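Local coordinates for glycerophosphoryl diester phosphodiesterase (Parabacteroides distasonis, PDB 3MZ2), which probably hydrolyses glycerophosphodiesters, releasing an alcohol and glycerol phosphate, with a TIM-barrel fold, at residues G8-I14 / K287-L292; A27-P32 / I279-K285; I34-G39 / T60-E65; R248-R253 / E270-I275. All coordinates share one frame; numbering follows the deposited sequence. Where two conformers were deposited one is given.

Contact 1 (G8-I14 / K287-L292)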
loop_
_atom_site.group_PDB
_atom_site.type_symbol
_atom_site.label_atom_id
_atom_site.label_comp_id
_atom_site.label_asym_id
_atom_site.label_seq_id
_atom_site.Cartn_x
_atom_site.Cartn_y
_atom_site.Cartn_z
ATOM N N GLY A 8 -21.687 12.348 26.896
ATOM C CA GLY A 8 -22.227 10.963 27.083
ATOM C C GLY A 8 -21.924 10.090 25.862
ATOM O O GLY A 8 -22.407 10.382 24.765
HETATM N N MSE A 9 -21.153 9.022 26.046
HETATM C CA MSE A 9 -20.686 8.175 24.938
HETATM C C MSE A 9 -20.982 6.677 25.155
HETATM O O MSE A 9 -20.912 6.155 26.285
HETATM C CB MSE A 9 -19.170 8.313 24.706
HETATM C CG MSE A 9 -18.730 9.549 23.872
HETATM SE SE MSE A 9 -16.835 9.599 23.976
HETATM C CE MSE A 9 -16.770 9.690 25.957
ATOM N N ASN A 10 -21.308 6.007 24.069
ATOM C CA ASN A 10 -21.356 4.545 24.040
ATOM C C ASN A 10 -19.937 4.010 24.074
ATOM O O ASN A 10 -19.052 4.502 23.328
ATOM C CB ASN A 10 -22.031 4.046 22.773
ATOM C CG ASN A 10 -23.499 4.379 22.720
ATOM O OD1 ASN A 10 -24.315 3.717 23.342
ATOM N ND2 ASN A 10 -23.844 5.357 21.915
ATOM N N THR A 11 -19.722 3.003 24.914
ATOM C CA THR A 11 -18.440 2.369 25.032
ATOM C C THR A 11 -18.534 0.857 24.851
ATOM O O THR A 11 -19.588 0.229 25.041
ATOM C CB THR A 11 -17.752 2.673 26.407
ATOM O OG1 THR A 11 -18.549 2.161 27.488
ATOM C CG2 THR A 11 -17.524 4.170 26.542
ATOM N N LEU A 12 -17.414 0.275 24.443
ATOM C CA LEU A 12 -17.220 -1.154 24.549
ATOM C C LEU A 12 -16.464 -1.494 25.852
ATOM O O LEU A 12 -15.589 -0.735 26.297
ATOM C CB LEU A 12 -16.453 -1.668 23.345
ATOM C CG LEU A 12 -16.969 -1.315 21.951
ATOM C CD1 LEU A 12 -15.994 -1.838 20.860
ATOM C CD2 LEU A 12 -18.394 -1.856 21.729
ATOM N N GLN A 13 -16.784 -2.631 26.431
ATOM C CA GLN A 13 -16.222 -3.068 27.706
ATOM C C GLN A 13 -15.402 -4.328 27.514
ATOM O O GLN A 13 -15.921 -5.442 27.600
ATOM C CB GLN A 13 -17.347 -3.247 28.718
ATOM C CG GLN A 13 -18.098 -1.916 28.894
ATOM C CD GLN A 13 -17.258 -0.880 29.642
ATOM O OE1 GLN A 13 -16.548 -0.028 29.045
ATOM N NE2 GLN A 13 -17.301 -0.970 30.957
ATOM N N ILE A 14 -14.122 -4.123 27.199
ATOM C CA ILE A 14 -13.193 -5.173 26.800
ATOM C C ILE A 14 -11.954 -4.959 27.648
ATOM O O ILE A 14 -11.190 -4.030 27.417
ATOM C CB ILE A 14 -12.923 -5.092 25.274
ATOM C CG1 ILE A 14 -14.213 -5.431 24.489
ATOM C CG2 ILE A 14 -11.800 -6.038 24.875
ATOM C CD1 ILE A 14 -14.160 -5.183 23.035
ATOM N N LYS A 287 -23.180 -7.869 27.177
ATOM C CA LYS A 287 -22.264 -7.516 28.265
ATOM C C LYS A 287 -21.087 -6.627 27.851
ATOM O O LYS A 287 -20.449 -6.003 28.689
ATOM C CB LYS A 287 -21.714 -8.796 28.881
ATOM C CG LYS A 287 -20.913 -9.663 27.926
ATOM C CD LYS A 287 -20.394 -10.853 28.687
ATOM C CE LYS A 287 -19.528 -11.751 27.850
ATOM N NZ LYS A 287 -19.082 -12.950 28.635
ATOM N N PHE A 288 -20.779 -6.597 26.557
ATOM C CA PHE A 288 -19.657 -5.831 26.057
ATOM C C PHE A 288 -19.944 -4.349 25.798
ATOM O O PHE A 288 -19.052 -3.647 25.287
ATOM C CB PHE A 288 -19.114 -6.481 24.761
ATOM C CG PHE A 288 -18.504 -7.850 24.977
ATOM C CD1 PHE A 288 -17.328 -7.979 25.688
ATOM C CD2 PHE A 288 -19.106 -8.986 24.474
ATOM C CE1 PHE A 288 -16.766 -9.223 25.918
ATOM C CE2 PHE A 288 -18.528 -10.271 24.700
ATOM C CZ PHE A 288 -17.360 -10.367 25.384
ATOM N N PHE A 289 -21.160 -3.910 26.065
ATOM C CA PHE A 289 -21.580 -2.558 25.739
ATOM C C PHE A 289 -21.974 -1.808 26.988
ATOM O O PHE A 289 -22.706 -2.327 27.846
ATOM C CB PHE A 289 -22.778 -2.606 24.789
ATOM C CG PHE A 289 -22.469 -3.195 23.456
ATOM C CD1 PHE A 289 -22.548 -4.570 23.257
ATOM C CD2 PHE A 289 -22.063 -2.392 22.417
ATOM C CE1 PHE A 289 -22.255 -5.135 22.037
ATOM C CE2 PHE A 289 -21.777 -2.956 21.183
ATOM C CZ PHE A 289 -21.874 -4.324 21.000
ATOM N N SER A 290 -21.556 -0.555 27.065
ATOM C CA SER A 290 -21.885 0.308 28.200
ATOM C C SER A 290 -21.872 1.769 27.757
ATOM O O SER A 290 -21.898 2.060 26.559
ATOM C CB SER A 290 -20.908 0.073 29.364
ATOM O OG SER A 290 -21.380 0.677 30.560
ATOM N N THR A 291 -21.868 2.686 28.725
ATOM C CA THR A 291 -21.823 4.113 28.445
ATOM C C THR A 291 -20.880 4.789 29.432
ATOM O O THR A 291 -20.649 4.303 30.530
ATOM C CB THR A 291 -23.207 4.807 28.540
ATOM O OG1 THR A 291 -23.722 4.656 29.845
ATOM C CG2 THR A 291 -24.207 4.224 27.554
ATOM N N LEU A 292 -20.355 5.918 29.007
ATOM C CA LEU A 292 -19.441 6.710 29.788
ATOM C C LEU A 292 -20.147 8.039 29.872
ATOM O O LEU A 292 -20.546 8.614 28.845
ATOM C CB LEU A 292 -18.110 6.808 29.054
ATOM C CG LEU A 292 -16.863 7.304 29.764
ATOM C CD1 LEU A 292 -16.848 6.967 31.295
ATOM C CD2 LEU A 292 -15.652 6.744 28.989
ATOM O OXT LEU A 292 -20.398 8.524 30.979
HETATM O O HOH W 1 -23.684 1.357 24.480
HETATM O O HOH W 2 -18.041 3.066 30.291
#
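Leu12 and Phe289 both turn CG away from their own carbonyl carbon (chi1 -52° and -65°), and this matching choice lays the two side chains next to each other, pointing the same way, on one face of a small antiparallel ribbon. CD2 of Leu12 touches CE2 of Phe289 at 3.6 Å. On the other face Thr11 carries its methyl beside the backbone N, where CG2 meets CB of Leu292 at 3.7 Å, the two side chains crossing almost at a right angle. A branched residue that is half apolar suits this spot, because the methyl packs on Leu292 while the hydroxyl shares a water with the carbonyl of Thr291.

The backbones of 8-14 and 287-292 are zipped by five hydrogen bonds. Thr11 and Ser290 form a hydrogen-bonded pair, and Thr11 N lies 2.9 Å from Ser290 O. Met9, a selenomethionine, and Leu292 exchange two more bonds, and Gln13 N closes the row on Phe288 O at 2.7 Å. A second water joins Asn10 OD1 to Ser290 O, while Asn10 ND2 is held by Leu57 O. The Phe288 ring meets Gln13 O with its edge, Ile14 nearby, and packs edge-to-face against Phe23.

The arrangement is a two-stranded antiparallel sheet separate from the barrel sheet, pairing the first and last modelled strands and so holding the start of the modelled chain to its C-terminus.

Contact 2 (A27-P32 / I279-K285); sequences ADDRIP and IPVSSSK
Three hydrogen bonds, all accepted by Asp29, make up the polar half of the contact. Its carboxylate takes one bond at each oxygen from Ser284: OG gives its proton to the syn lone pair of OD1 at 2.7 Å, and the backbone N reaches OD2 from above the carboxylate plane at 2.8 Å. Asp29 CG sits between its own backbone N and carbonyl carbon (chi1 72°), which turns the short acid toward the serines. The third bond runs from Ser283 OG to Asp29 O at 2.7 Å. Ser283 OG also accepts from Lys285 N at 2.9 Å, an ST turn, and a small serine suits a place where one hydroxyl must donate across to Asp29 and accept within its own segment. Arg30 turns away from the contact, its NE salt-bridged to Asp261.

Apolar contacts fill the rest. CD1 of Ile279 lies 3.7 Å from CD of Pro32, the two side chains sliding past each other in opposite directions, while the Pro32 and Pro280 rings approach with their CD atoms 3.8 Å apart. Ile31 CG1 packs against Ser283 OG, and its CD1 reaches toward Lys285; the Ile31 and Ile279 side chains cross at about a right angle, meeting through their CG2 methyls. Lys285 bends at chi2, its CG near Arg30 CA and its CE near the methyl of Ala27; its amine is bonded to Gln25 O.

Residues 27-30 form a type I beta turn; the contact joins this loop, which leads into strand 33-36, to the loop after helix 268-275.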
loop_
_atom_site.group_PDB
_atom_site.type_symbol
_atom_site.label_atom_id
_atom_site.label_comp_id
_atom_site.label_asym_id
_atom_site.label_seq_id
_atom_site.Cartn_x
_atom_site.Cartn_y
_atom_site.Cartn_z
ATOM N N ALA A 27 -21.393 -15.667 17.186
ATOM C CA ALA A 27 -22.477 -16.334 17.862
ATOM C C ALA A 27 -23.753 -16.066 17.077
ATOM O O ALA A 27 -23.895 -14.995 16.474
ATOM C CB ALA A 27 -22.601 -15.811 19.286
ATOM N N ASP A 28 -24.706 -16.998 17.132
ATOM C CA ASP A 28 -25.927 -16.782 16.347
ATOM C C ASP A 28 -26.733 -15.567 16.881
ATOM O O ASP A 28 -27.312 -14.832 16.043
ATOM C CB ASP A 28 -26.790 -18.054 16.197
ATOM C CG ASP A 28 -26.310 -18.995 15.080
ATOM O OD1 ASP A 28 -25.846 -18.565 13.999
ATOM O OD2 ASP A 28 -26.441 -20.212 15.277
ATOM N N ASP A 29 -26.665 -15.260 18.181
ATOM C CA ASP A 29 -27.361 -14.086 18.729
ATOM C C ASP A 29 -26.533 -12.802 18.778
ATOM O O ASP A 29 -26.823 -11.871 19.535
ATOM C CB ASP A 29 -27.911 -14.386 20.124
ATOM C CG ASP A 29 -26.841 -14.485 21.191
ATOM O OD1 ASP A 29 -25.635 -14.528 20.868
ATOM O OD2 ASP A 29 -27.232 -14.534 22.388
ATOM N N ARG A 30 -25.482 -12.747 17.971
ATOM C CA ARG A 30 -24.618 -11.580 17.957
ATOM C C ARG A 30 -25.373 -10.280 17.664
ATOM O O ARG A 30 -26.421 -10.284 17.010
ATOM C CB ARG A 30 -23.460 -11.757 16.969
ATOM C CG ARG A 30 -23.730 -11.479 15.499
ATOM C CD ARG A 30 -24.907 -12.329 14.887
ATOM N NE ARG A 30 -24.791 -12.496 13.432
ATOM C CZ ARG A 30 -25.618 -13.226 12.651
ATOM N NH1 ARG A 30 -26.689 -13.864 13.139
ATOM N NH2 ARG A 30 -25.370 -13.313 11.343
ATOM N N ILE A 31 -24.821 -9.184 18.186
ATOM C CA ILE A 31 -25.312 -7.824 17.947
ATOM C C ILE A 31 -24.614 -7.284 16.699
ATOM O O ILE A 31 -23.379 -7.331 16.621
ATOM C CB ILE A 31 -25.008 -6.925 19.160
ATOM C CG1 ILE A 31 -25.868 -7.387 20.347
ATOM C CG2 ILE A 31 -25.266 -5.416 18.875
ATOM C CD1 ILE A 31 -25.524 -6.680 21.599
ATOM N N PRO A 32 -25.389 -6.727 15.756
ATOM C CA PRO A 32 -24.743 -6.124 14.587
ATOM C C PRO A 32 -23.771 -5.047 15.040
ATOM O O PRO A 32 -24.135 -4.230 15.916
ATOM C CB PRO A 32 -25.925 -5.511 13.807
ATOM C CG PRO A 32 -27.071 -6.418 14.138
ATOM C CD PRO A 32 -26.847 -6.774 15.619
ATOM N N ILE A 279 -31.299 -4.344 16.163
ATOM C CA ILE A 279 -30.437 -4.629 17.318
ATOM C C ILE A 279 -31.280 -5.425 18.280
ATOM O O ILE A 279 -32.364 -4.984 18.716
ATOM C CB ILE A 279 -29.865 -3.334 17.957
ATOM C CG1 ILE A 279 -29.051 -2.514 16.950
ATOM C CG2 ILE A 279 -29.036 -3.656 19.229
ATOM C CD1 ILE A 279 -27.965 -3.254 16.137
ATOM N N PRO A 280 -30.849 -6.654 18.560
ATOM C CA PRO A 280 -31.627 -7.503 19.453
ATOM C C PRO A 280 -31.644 -6.963 20.893
ATOM O O PRO A 280 -30.671 -6.363 21.330
ATOM C CB PRO A 280 -30.890 -8.839 19.404
ATOM C CG PRO A 280 -29.799 -8.711 18.413
ATOM C CD PRO A 280 -29.545 -7.253 18.217
ATOM N N VAL A 281 -32.750 -7.179 21.596
ATOM C CA VAL A 281 -32.840 -6.796 23.013
ATOM C C VAL A 281 -31.981 -7.743 23.893
ATOM O O VAL A 281 -31.196 -7.252 24.748
ATOM C CB VAL A 281 -34.299 -6.728 23.497
ATOM C CG1 VAL A 281 -35.036 -8.053 23.203
ATOM C CG2 VAL A 281 -34.339 -6.313 25.010
ATOM N N SER A 282 -32.045 -9.056 23.613
ATOM C CA SER A 282 -31.254 -10.077 24.347
ATOM C C SER A 282 -30.122 -10.700 23.516
ATOM O O SER A 282 -30.336 -11.126 22.370
ATOM C CB SER A 282 -32.152 -11.209 24.863
ATOM O OG SER A 282 -33.221 -10.715 25.657
ATOM N N SER A 283 -28.925 -10.747 24.075
ATOM C CA SER A 283 -27.764 -11.282 23.352
ATOM C C SER A 283 -26.624 -11.625 24.301
ATOM O O SER A 283 -26.336 -10.883 25.235
ATOM C CB SER A 283 -27.280 -10.283 22.309
ATOM O OG SER A 283 -26.002 -10.613 21.785
ATOM N N SER A 284 -25.948 -12.736 24.028
ATOM C CA SER A 284 -24.708 -13.101 24.716
ATOM C C SER A 284 -23.647 -12.017 24.619
ATOM O O SER A 284 -22.692 -12.001 25.405
ATOM C CB SER A 284 -24.143 -14.398 24.148
ATOM O OG SER A 284 -23.792 -14.268 22.785
ATOM N N LYS A 285 -23.802 -11.094 23.669
ATOM C CA LYS A 285 -22.824 -10.025 23.478
ATOM C C LYS A 285 -23.201 -8.716 24.169
ATOM O O LYS A 285 -22.418 -7.759 24.174
ATOM C CB LYS A 285 -22.616 -9.736 21.994
ATOM C CG LYS A 285 -22.290 -10.923 21.154
ATOM C CD LYS A 285 -20.930 -11.457 21.465
ATOM C CE LYS A 285 -20.486 -12.424 20.384
ATOM N NZ LYS A 285 -19.182 -13.065 20.791
#

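Contact 3 (I34-G39 / T60-E65); sequences ISGHRG and TPATFE. With SO4 (sulfate ion), chain C; SO4 (sulfate ion), chain G.
Two neighbouring parallel strands of the TIM barrel, those of the beta-alpha-beta unit 33-36, 50-59, 63-70, meet here, with a sulfate-binding His-Arg pair just after the C-terminal end of strand 33-36. Thr63 N bonds to Ile34 O, Gly36 N to Thr63 O at 2.8 Å, and Glu65 N to Gly36 O. Ser35 OG and Thr63 OG1 lie 2.8 Å apart on one face. On the other, Gly36, having no side chain, lets the Phe64 ring lie against its CA.

Glu65, still within its strand, bends at chi2 (-95°) to bring OE1 to Arg38 N at 2.9 Å, met nearly end-on along its C-O bond; its carboxylate lies beside the His37 ring with the two planes nearly parallel. His37 NE2 donates to O2 of one sulfate at 3.0 Å. Arg38 grips the same ion with NE on O1 at 2.9 Å, almost straight, and with NH2 on O3; its NH1 makes weak bonds to a second sulfate. These ions, probably from the crystallisation liquor, are consistent with a phosphate-binding active site as in this family. Asp266 holds His37 ND1, and Glu47 pairs with Arg38.

Strand 33-36 lies between strands 63-70 and 262-265; helix 50-59 packs on Phe64, and helix 268-275 on Ile34.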
loop_
_atom_site.group_PDB
_atom_site.type_symbol
_atom_site.label_atom_id
_atom_site.label_comp_id
_atom_site.label_asym_id
_atom_site.label_seq_id
_atom_site.Cartn_x
_atom_site.Cartn_y
_atom_site.Cartn_z
ATOM N N ILE A 34 -20.755 -1.860 14.167
ATOM C CA ILE A 34 -20.429 -0.764 13.280
ATOM C C ILE A 34 -18.987 -0.341 13.504
ATOM O O ILE A 34 -18.491 -0.238 14.660
ATOM C CB ILE A 34 -21.337 0.431 13.523
ATOM C CG1 ILE A 34 -22.822 0.097 13.290
ATOM C CG2 ILE A 34 -20.980 1.637 12.592
ATOM C CD1 ILE A 34 -23.847 1.240 13.625
ATOM N N SER A 35 -18.297 -0.115 12.403
ATOM C CA SER A 35 -16.922 0.411 12.443
ATOM C C SER A 35 -16.843 1.665 11.597
ATOM O O SER A 35 -17.363 1.694 10.482
ATOM C CB SER A 35 -15.943 -0.671 11.967
ATOM O OG SER A 35 -14.602 -0.331 12.234
ATOM N N GLY A 36 -16.244 2.721 12.146
ATOM C CA GLY A 36 -16.087 3.981 11.460
ATOM C C GLY A 36 -14.901 3.918 10.549
ATOM O O GLY A 36 -13.752 3.879 11.016
ATOM N N HIS A 37 -15.149 3.900 9.249
ATOM C CA HIS A 37 -14.099 3.998 8.233
ATOM C C HIS A 37 -13.357 5.325 8.302
ATOM O O HIS A 37 -13.953 6.425 8.214
ATOM C CB HIS A 37 -14.722 3.851 6.848
ATOM C CG HIS A 37 -13.736 3.782 5.719
ATOM N ND1 HIS A 37 -13.609 4.781 4.778
ATOM C CD2 HIS A 37 -12.863 2.810 5.353
ATOM C CE1 HIS A 37 -12.706 4.434 3.879
ATOM N NE2 HIS A 37 -12.249 3.234 4.195
ATOM N N ARG A 38 -12.031 5.207 8.442
ATOM C CA ARG A 38 -11.121 6.351 8.588
ATOM C C ARG A 38 -11.626 7.219 9.710
ATOM O O ARG A 38 -11.488 8.426 9.645
ATOM C CB ARG A 38 -10.982 7.174 7.292
ATOM C CG ARG A 38 -10.506 6.449 6.053
ATOM C CD ARG A 38 -10.389 7.406 4.865
ATOM N NE ARG A 38 -10.289 6.772 3.546
ATOM C CZ ARG A 38 -10.627 7.355 2.396
ATOM N NH1 ARG A 38 -11.060 8.605 2.370
ATOM N NH2 ARG A 38 -10.509 6.693 1.246
ATOM N N GLY A 39 -12.279 6.603 10.704
ATOM C CA GLY A 39 -12.923 7.248 11.798
ATOM C C GLY A 39 -14.377 7.652 11.709
ATOM O O GLY A 39 -14.953 8.061 12.684
ATOM N N THR A 60 -23.610 5.953 18.684
ATOM C CA THR A 60 -23.516 4.531 18.575
ATOM C C THR A 60 -22.244 3.954 19.135
ATOM O O THR A 60 -21.200 4.577 19.006
ATOM C CB THR A 60 -23.637 4.121 17.056
ATOM O OG1 THR A 60 -23.622 2.693 16.916
ATOM C CG2 THR A 60 -22.517 4.763 16.185
ATOM N N PRO A 61 -22.279 2.728 19.699
ATOM C CA PRO A 61 -20.999 2.041 19.887
ATOM C C PRO A 61 -20.368 1.762 18.540
ATOM O O PRO A 61 -21.079 1.494 17.579
ATOM C CB PRO A 61 -21.389 0.732 20.589
ATOM C CG PRO A 61 -22.781 0.560 20.321
ATOM C CD PRO A 61 -23.415 1.873 20.084
ATOM N N ALA A 62 -19.044 1.869 18.455
ATOM C CA ALA A 62 -18.352 1.589 17.221
ATOM C C ALA A 62 -16.875 1.341 17.536
ATOM O O ALA A 62 -16.382 1.763 18.570
ATOM C CB ALA A 62 -18.496 2.768 16.240
ATOM N N THR A 63 -16.209 0.666 16.608
ATOM C CA THR A 63 -14.767 0.610 16.505
ATOM C C THR A 63 -14.360 1.606 15.430
ATOM O O THR A 63 -15.212 2.123 14.714
ATOM C CB THR A 63 -14.263 -0.766 16.111
ATOM O OG1 THR A 63 -14.919 -1.166 14.902
ATOM C CG2 THR A 63 -14.585 -1.779 17.225
ATOM N N PHE A 64 -13.077 1.934 15.380
ATOM C CA PHE A 64 -12.576 2.922 14.413
ATOM C C PHE A 64 -11.363 2.385 13.656
ATOM O O PHE A 64 -10.351 2.069 14.245
ATOM C CB PHE A 64 -12.235 4.247 15.130
ATOM C CG PHE A 64 -13.436 4.874 15.811
ATOM C CD1 PHE A 64 -14.414 5.436 15.046
ATOM C CD2 PHE A 64 -13.622 4.799 17.151
ATOM C CE1 PHE A 64 -15.540 6.014 15.632
ATOM C CE2 PHE A 64 -14.763 5.348 17.751
ATOM C CZ PHE A 64 -15.750 5.926 16.968
ATOM N N GLU A 65 -11.480 2.396 12.341
ATOM C CA GLU A 65 -10.403 2.021 11.441
ATOM C C GLU A 65 -9.698 3.328 11.085
ATOM O O GLU A 65 -10.345 4.291 10.699
ATOM C CB GLU A 65 -11.022 1.381 10.207
ATOM C CG GLU A 65 -9.971 0.900 9.241
ATOM C CD GLU A 65 -9.623 1.863 8.141
ATOM O OE1 GLU A 65 -10.232 2.940 8.006
ATOM O OE2 GLU A 65 -8.698 1.497 7.379
HETATM S S SO4 C . -9.405 3.203 2.342
HETATM O O1 SO4 C . -9.244 4.059 3.519
HETATM O O2 SO4 C . -9.993 1.938 2.788
HETATM O O3 SO4 C . -10.290 3.805 1.328
HETATM O O4 SO4 C . -8.074 3.089 1.694
HETATM S S SO4 G . -13.099 9.411 -0.571
HETATM O O1 SO4 G . -13.725 10.735 -0.688
HETATM O O2 SO4 G . -13.329 8.895 0.773
HETATM O O3 SO4 G . -13.689 8.513 -1.564
HETATM O O4 SO4 G . -11.641 9.452 -0.746
HETATM O O HOH W 3 -21.036 -1.308 17.079
#

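Contact 4 (R248-R253 / E270-I275); sequences RAEAYR and EVAEAI
Tyr252 presents a face to Val271: CG2 stands 3.5 Å from the ring centroid and only 3° off its normal, a CH-pi contact with the methyl directly over the centre. The two side chains cross at about a right angle, which lets one branch of a beta-branched residue press on the ring. The opposite face lies over Arg248 O, while the ring edge meets CB of Ala274. With its hydroxyl bonded to Asp240, the ring is fixed at the tip as well as on its faces.

Arg248 approaches Glu270 side-on. NE uses the syn lone pair of OE1 at 2.8 Å, nearly straight and in the guanidinium plane; NH2 reaches OE2 at 3.2 Å, tilted from that plane, since guanidinium and carboxylate are turned 50° against each other. The bend of Arg248 at chi3 swings the guanidinium edge toward the extended Glu270, whose OE2 also pairs with Arg267.

Such packing joins the last two helices of the barrel's outer layer, 245-257 and 268-275, which flank strand 262-265. Their segment axes cross at -71° and come within 8.5 Å, a closeness permitted by alanines: Ala249 CB touches Ala274 CB at 3.6 Å.

At the far end Arg253 lies with Ala249 O over one face of its guanidinium and donates from NH1, in the plane, to Ala274 O at 3.0 Å. Ile275 sets CG2 against Tyr252 CB, closing that end with an apolar branch.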
loop_
_atom_site.group_PDB
_atom_site.type_symbol
_atom_site.label_atom_id
_atom_site.label_comp_id
_atom_site.label_asym_id
_atom_site.label_seq_id
_atom_site.Cartn_x
_atom_site.Cartn_y
_atom_site.Cartn_z
ATOM N N ARG A 248 -29.525 4.882 1.322
ATOM C CA ARG A 248 -28.420 4.344 2.128
ATOM C C ARG A 248 -28.955 3.481 3.287
ATOM O O ARG A 248 -28.470 2.392 3.530
ATOM C CB ARG A 248 -27.529 5.446 2.616
ATOM C CG ARG A 248 -26.766 6.187 1.492
ATOM C CD ARG A 248 -25.764 7.149 2.092
ATOM N NE ARG A 248 -26.290 8.321 2.815
ATOM C CZ ARG A 248 -26.583 9.513 2.286
ATOM N NH1 ARG A 248 -26.536 9.745 0.970
ATOM N NH2 ARG A 248 -26.963 10.478 3.085
ATOM N N ALA A 249 -30.018 3.907 3.940
ATOM C CA ALA A 249 -30.588 3.178 5.080
ATOM C C ALA A 249 -31.113 1.832 4.707
ATOM O O ALA A 249 -30.855 0.856 5.397
ATOM C CB ALA A 249 -31.679 4.006 5.785
ATOM N N GLU A 250 -31.811 1.765 3.582
ATOM C CA GLU A 250 -32.281 0.496 3.054
ATOM C C GLU A 250 -31.109 -0.447 2.804
ATOM O O GLU A 250 -31.164 -1.661 3.153
ATOM C CB GLU A 250 -33.107 0.702 1.773
ATOM C CG GLU A 250 -33.769 -0.593 1.269
ATOM C CD GLU A 250 -32.832 -1.506 0.540
ATOM O OE1 GLU A 250 -31.933 -1.000 -0.191
ATOM O OE2 GLU A 250 -32.996 -2.742 0.717
ATOM N N ALA A 251 -30.032 0.090 2.230
ATOM C CA ALA A 251 -28.864 -0.694 1.908
ATOM C C ALA A 251 -28.178 -1.261 3.164
ATOM O O ALA A 251 -27.795 -2.419 3.221
ATOM C CB ALA A 251 -27.859 0.176 1.091
ATOM N N TYR A 252 -28.057 -0.454 4.216
ATOM C CA TYR A 252 -27.446 -0.919 5.448
ATOM C C TYR A 252 -28.273 -2.036 6.084
ATOM O O TYR A 252 -27.738 -3.039 6.533
ATOM C CB TYR A 252 -27.251 0.235 6.439
ATOM C CG TYR A 252 -26.401 1.395 5.917
ATOM C CD1 TYR A 252 -25.227 1.177 5.206
ATOM C CD2 TYR A 252 -26.773 2.708 6.191
ATOM C CE1 TYR A 252 -24.456 2.236 4.740
ATOM C CE2 TYR A 252 -26.014 3.785 5.726
ATOM C CZ TYR A 252 -24.854 3.544 5.010
ATOM O OH TYR A 252 -24.114 4.613 4.564
ATOM N N ARG A 253 -29.589 -1.870 6.105
ATOM C CA ARG A 253 -30.454 -2.968 6.572
ATOM C C ARG A 253 -30.344 -4.242 5.751
ATOM O O ARG A 253 -30.287 -5.331 6.308
ATOM C CB ARG A 253 -31.922 -2.474 6.697
ATOM C CG ARG A 253 -32.153 -1.542 7.874
ATOM C CD ARG A 253 -33.616 -1.215 8.009
ATOM N NE ARG A 253 -34.176 -0.438 6.900
ATOM C CZ ARG A 253 -34.210 0.901 6.838
ATOM N NH1 ARG A 253 -33.705 1.660 7.851
ATOM N NH2 ARG A 253 -34.759 1.482 5.771
ATOM N N GLU A 270 -25.310 7.175 10.437
ATOM C CA GLU A 270 -26.439 6.799 9.578
ATOM C C GLU A 270 -26.669 5.300 9.646
ATOM O O GLU A 270 -27.832 4.830 9.628
ATOM C CB GLU A 270 -26.193 7.206 8.127
ATOM C CG GLU A 270 -26.299 8.654 7.855
ATOM C CD GLU A 270 -26.290 8.961 6.350
ATOM O OE1 GLU A 270 -26.846 8.196 5.552
ATOM O OE2 GLU A 270 -25.695 9.975 5.975
ATOM N N VAL A 271 -25.576 4.523 9.683
ATOM C CA VAL A 271 -25.682 3.077 9.794
ATOM C C VAL A 271 -26.441 2.731 11.086
ATOM O O VAL A 271 -27.395 1.942 11.061
ATOM C CB VAL A 271 -24.331 2.347 9.743
ATOM C CG1 VAL A 271 -24.552 0.840 9.910
ATOM C CG2 VAL A 271 -23.670 2.592 8.413
ATOM N N ALA A 272 -26.043 3.367 12.179
ATOM C CA ALA A 272 -26.691 3.135 13.476
ATOM C C ALA A 272 -28.163 3.437 13.437
ATOM O O ALA A 272 -28.978 2.649 13.890
ATOM C CB ALA A 272 -26.027 3.982 14.572
ATOM N N GLU A 273 -28.538 4.608 12.915
ATOM C CA GLU A 273 -29.956 4.952 12.796
ATOM C C GLU A 273 -30.725 3.968 11.918
ATOM O O GLU A 273 -31.861 3.593 12.254
ATOM C CB GLU A 273 -30.118 6.420 12.340
ATOM C CG GLU A 273 -29.540 7.335 13.421
ATOM C CD GLU A 273 -29.700 8.822 13.215
ATOM O OE1 GLU A 273 -30.368 9.223 12.230
ATOM O OE2 GLU A 273 -29.159 9.582 14.090
ATOM N N ALA A 274 -30.105 3.529 10.812
ATOM C CA ALA A 274 -30.795 2.627 9.870
ATOM C C ALA A 274 -31.059 1.239 10.457
ATOM O O ALA A 274 -32.120 0.660 10.209
ATOM C CB ALA A 274 -29.969 2.470 8.583
ATOM N N ILE A 275 -30.102 0.710 11.222
ATOM C CA ILE A 275 -30.159 -0.660 11.730
ATOM C C ILE A 275 -30.615 -0.769 13.173
ATOM O O ILE A 275 -30.676 -1.871 13.690
ATOM C CB ILE A 275 -28.877 -1.448 11.501
ATOM C CG1 ILE A 275 -27.736 -1.095 12.497
ATOM C CG2 ILE A 275 -28.405 -1.271 10.014
ATOM C CD1 ILE A 275 -26.525 -1.900 12.288
#

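How the contacts relate
Contact 1 pairs the chain ends and encloses the others: contact 2 is nested within its loop, and contacts 3 and 4 follow one another inside that of contact 2. The centre of contact 3 lies about 5 Å from the chain's centre, in the barrel sheet, whereas the centres of contacts 1, 2 and 4 lie 17 to 20 Å out. Centres of contacts 3 and 4 are about 14 Å apart, and helix 268-275, a member of contact 4, packs on Ile34 and Thr60 of contact 3 through Ala272. Leu12 and Phe289 of contact 1 reach Thr63 and Pro61 of contact 3, and Phe289 meets Ile31 of contact 2. The terminal ribbon thus packs on the start of the barrel's second strand, while Pro32 meets Ile275 of the last helix.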